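Local coordinates for calcium uptake protein 2, mitochondrial (Homo sapiens, PDB 6LB7) that probably senses calcium through its EF-hands and, in complex with calcium uptake protein 1, helps regulate the mitochondrial calcium uniporter, at residues F201-F207 and L231-I237. Numbering follows the deposited sequence.
Sequences FMRKEDF and LSAGESI
Two helix-loop-helix units placed side by side can be joined by one short antiparallel bridge between their loops, and M202 with I237 illustrates the principle. Both residues are extended and form a hydrogen-bonded pair, CA atoms 4.9 Å apart: M202 N donates to I237 O (2.8 Å), and I237 N returns the bond to M202 O (2.7 Å), almost linearly. R203 takes the N-cap position of helix 204-211, and its N donates to D206 OD2 at 2.9 Å. I237 and K204 bury the most surface. With chi1 m and chi2 off-well at 138°, I237 brings CD1 against the first helical turn, 3.9 Å from K204 CA and 3.6 Å from F207 CB. K204 (chi1 m, then t throughout) runs extended across the curve of 231-237, its CE 3.7 Å from E235 O, and its NZ forms a salt bridge with D292 of helix 288-298. At the far end L231 sets CD1 3.7 Å from K204 O and 3.8 Å from E205 CA. M202 turns its end away, toward F192 and F195 of helix 173-196. Though neither loop belongs to the calcium site seen in this chain, the lone two-bond bridge is consistent with a paired EF-hand-like lobe.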
loop_
_atom_site.group_PDB
_atom_site.type_symbol
_atom_site.label_atom_id
_atom_site.label_comp_id
_atom_site.label_asym_id
_atom_site.label_seq_id
_atom_site.Cartn_x
_atom_site.Cartn_y
_atom_site.Cartn_z
ATOM N N PHE B 201 6.042 -3.835 -35.721
ATOM C CA PHE B 201 5.851 -2.653 -34.896
ATOM C C PHE B 201 4.366 -2.436 -34.706
ATOM O O PHE B 201 3.557 -2.829 -35.548
ATOM C CB PHE B 201 6.523 -1.406 -35.518
ATOM C CG PHE B 201 8.023 -1.508 -35.546
ATOM C CD1 PHE B 201 8.787 -1.015 -34.485
ATOM C CD2 PHE B 201 8.670 -2.146 -36.596
ATOM C CE1 PHE B 201 10.163 -1.128 -34.487
ATOM C CE2 PHE B 201 10.058 -2.272 -36.598
ATOM C CZ PHE B 201 10.802 -1.763 -35.542
ATOM N N MET B 202 4.024 -1.874 -33.545
ATOM C CA MET B 202 2.661 -1.513 -33.194
ATOM C C MET B 202 2.407 -0.120 -33.736
ATOM O O MET B 202 3.153 0.809 -33.417
ATOM C CB MET B 202 2.500 -1.525 -31.672
ATOM C CG MET B 202 1.202 -1.985 -31.110
ATOM S SD MET B 202 1.408 -2.003 -29.302
ATOM C CE MET B 202 0.560 -3.518 -28.896
ATOM N N ARG B 203 1.384 0.040 -34.569
ATOM C CA ARG B 203 1.013 1.406 -34.896
ATOM C C ARG B 203 0.483 2.099 -33.648
ATOM O O ARG B 203 0.033 1.450 -32.700
ATOM C CB ARG B 203 -0.012 1.447 -36.021
ATOM C CG ARG B 203 0.482 0.711 -37.262
ATOM C CD ARG B 203 -0.604 0.719 -38.318
ATOM N NE ARG B 203 -1.849 0.378 -37.679
ATOM C CZ ARG B 203 -3.029 0.459 -38.264
ATOM N NH1 ARG B 203 -3.123 0.872 -39.529
ATOM N NH2 ARG B 203 -4.118 0.136 -37.573
ATOM N N LYS B 204 0.570 3.435 -33.639
ATOM C CA LYS B 204 0.036 4.175 -32.503
ATOM C C LYS B 204 -1.416 3.818 -32.246
ATOM O O LYS B 204 -1.828 3.687 -31.092
ATOM C CB LYS B 204 0.193 5.677 -32.715
ATOM C CG LYS B 204 1.610 6.163 -32.434
ATOM C CD LYS B 204 1.753 7.632 -32.830
ATOM C CE LYS B 204 3.095 8.202 -32.429
ATOM N NZ LYS B 204 3.202 9.665 -32.840
ATOM N N GLU B 205 -2.218 3.628 -33.295
ATOM C CA GLU B 205 -3.600 3.254 -33.014
ATOM C C GLU B 205 -3.749 1.789 -32.616
ATOM O O GLU B 205 -4.752 1.449 -31.986
ATOM C CB GLU B 205 -4.518 3.587 -34.203
ATOM C CG GLU B 205 -4.401 2.710 -35.423
ATOM C CD GLU B 205 -5.495 3.012 -36.444
ATOM O OE1 GLU B 205 -6.061 4.125 -36.401
ATOM O OE2 GLU B 205 -5.797 2.143 -37.287
ATOM N N ASP B 206 -2.795 0.909 -32.976
ATOM C CA ASP B 206 -2.808 -0.451 -32.416
ATOM C C ASP B 206 -2.551 -0.421 -30.912
ATOM O O ASP B 206 -3.159 -1.178 -30.153
ATOM C CB ASP B 206 -1.745 -1.353 -33.071
ATOM C CG ASP B 206 -1.853 -1.448 -34.592
ATOM O OD1 ASP B 206 -2.950 -1.347 -35.141
ATOM O OD2 ASP B 206 -0.804 -1.668 -35.253
ATOM N N PHE B 207 -1.613 0.415 -30.467
ATOM C CA PHE B 207 -1.387 0.576 -29.035
ATOM C C PHE B 207 -2.619 1.173 -28.353
ATOM O O PHE B 207 -2.992 0.769 -27.244
ATOM C CB PHE B 207 -0.147 1.448 -28.818
ATOM C CG PHE B 207 0.097 1.812 -27.382
ATOM C CD1 PHE B 207 0.622 0.880 -26.505
ATOM C CD2 PHE B 207 -0.215 3.083 -26.907
ATOM C CE1 PHE B 207 0.834 1.204 -25.166
ATOM C CE2 PHE B 207 -0.022 3.406 -25.568
ATOM C CZ PHE B 207 0.513 2.467 -24.701
ATOM N N LEU B 231 -4.342 10.581 -33.982
ATOM C CA LEU B 231 -3.175 9.712 -33.939
ATOM C C LEU B 231 -2.541 9.732 -35.312
ATOM O O LEU B 231 -3.012 9.071 -36.243
ATOM C CB LEU B 231 -3.538 8.298 -33.502
ATOM C CG LEU B 231 -3.744 8.230 -32.000
ATOM C CD1 LEU B 231 -3.753 6.781 -31.528
ATOM C CD2 LEU B 231 -2.657 9.033 -31.301
ATOM N N SER B 232 -1.476 10.516 -35.435
ATOM C CA SER B 232 -0.699 10.547 -36.657
ATOM C C SER B 232 -0.221 9.144 -37.015
ATOM O O SER B 232 -0.247 8.214 -36.199
ATOM C CB SER B 232 0.498 11.480 -36.490
ATOM O OG SER B 232 0.121 12.620 -35.735
ATOM N N ALA B 233 0.205 8.993 -38.259
ATOM C CA ALA B 233 0.959 7.805 -38.646
ATOM C C ALA B 233 2.442 7.987 -38.330
ATOM O O ALA B 233 3.310 7.699 -39.152
ATOM C CB ALA B 233 0.739 7.501 -40.122
ATOM N N GLY B 234 2.736 8.477 -37.121
ATOM C CA GLY B 234 4.086 8.831 -36.716
ATOM C C GLY B 234 5.025 7.656 -36.517
ATOM O O GLY B 234 5.024 6.705 -37.306
ATOM N N GLU B 235 5.840 7.711 -35.464
ATOM C CA GLU B 235 6.798 6.650 -35.173
ATOM C C GLU B 235 6.078 5.482 -34.501
ATOM O O GLU B 235 5.598 5.598 -33.368
ATOM C CB GLU B 235 7.926 7.185 -34.297
ATOM C CG GLU B 235 8.668 6.129 -33.486
ATOM C CD GLU B 235 9.705 5.379 -34.297
ATOM O OE1 GLU B 235 10.087 4.262 -33.881
ATOM O OE2 GLU B 235 10.139 5.903 -35.349
ATOM N N SER B 236 6.023 4.346 -35.192
ATOM C CA SER B 236 5.401 3.160 -34.635
ATOM C C SER B 236 6.184 2.670 -33.410
ATOM O O SER B 236 7.345 3.027 -33.195
ATOM C CB SER B 236 5.320 2.087 -35.709
ATOM O OG SER B 236 6.622 1.746 -36.142
ATOM N N ILE B 237 5.523 1.849 -32.593
ATOM C CA ILE B 237 6.003 1.484 -31.266
ATOM C C ILE B 237 6.662 0.113 -31.326
ATOM O O ILE B 237 6.086 -0.841 -31.871
ATOM C CB ILE B 237 4.840 1.493 -30.256
ATOM C CG1 ILE B 237 4.346 2.931 -30.041
ATOM C CG2 ILE B 237 5.238 0.802 -28.961
ATOM C CD1 ILE B 237 2.842 3.056 -29.986
#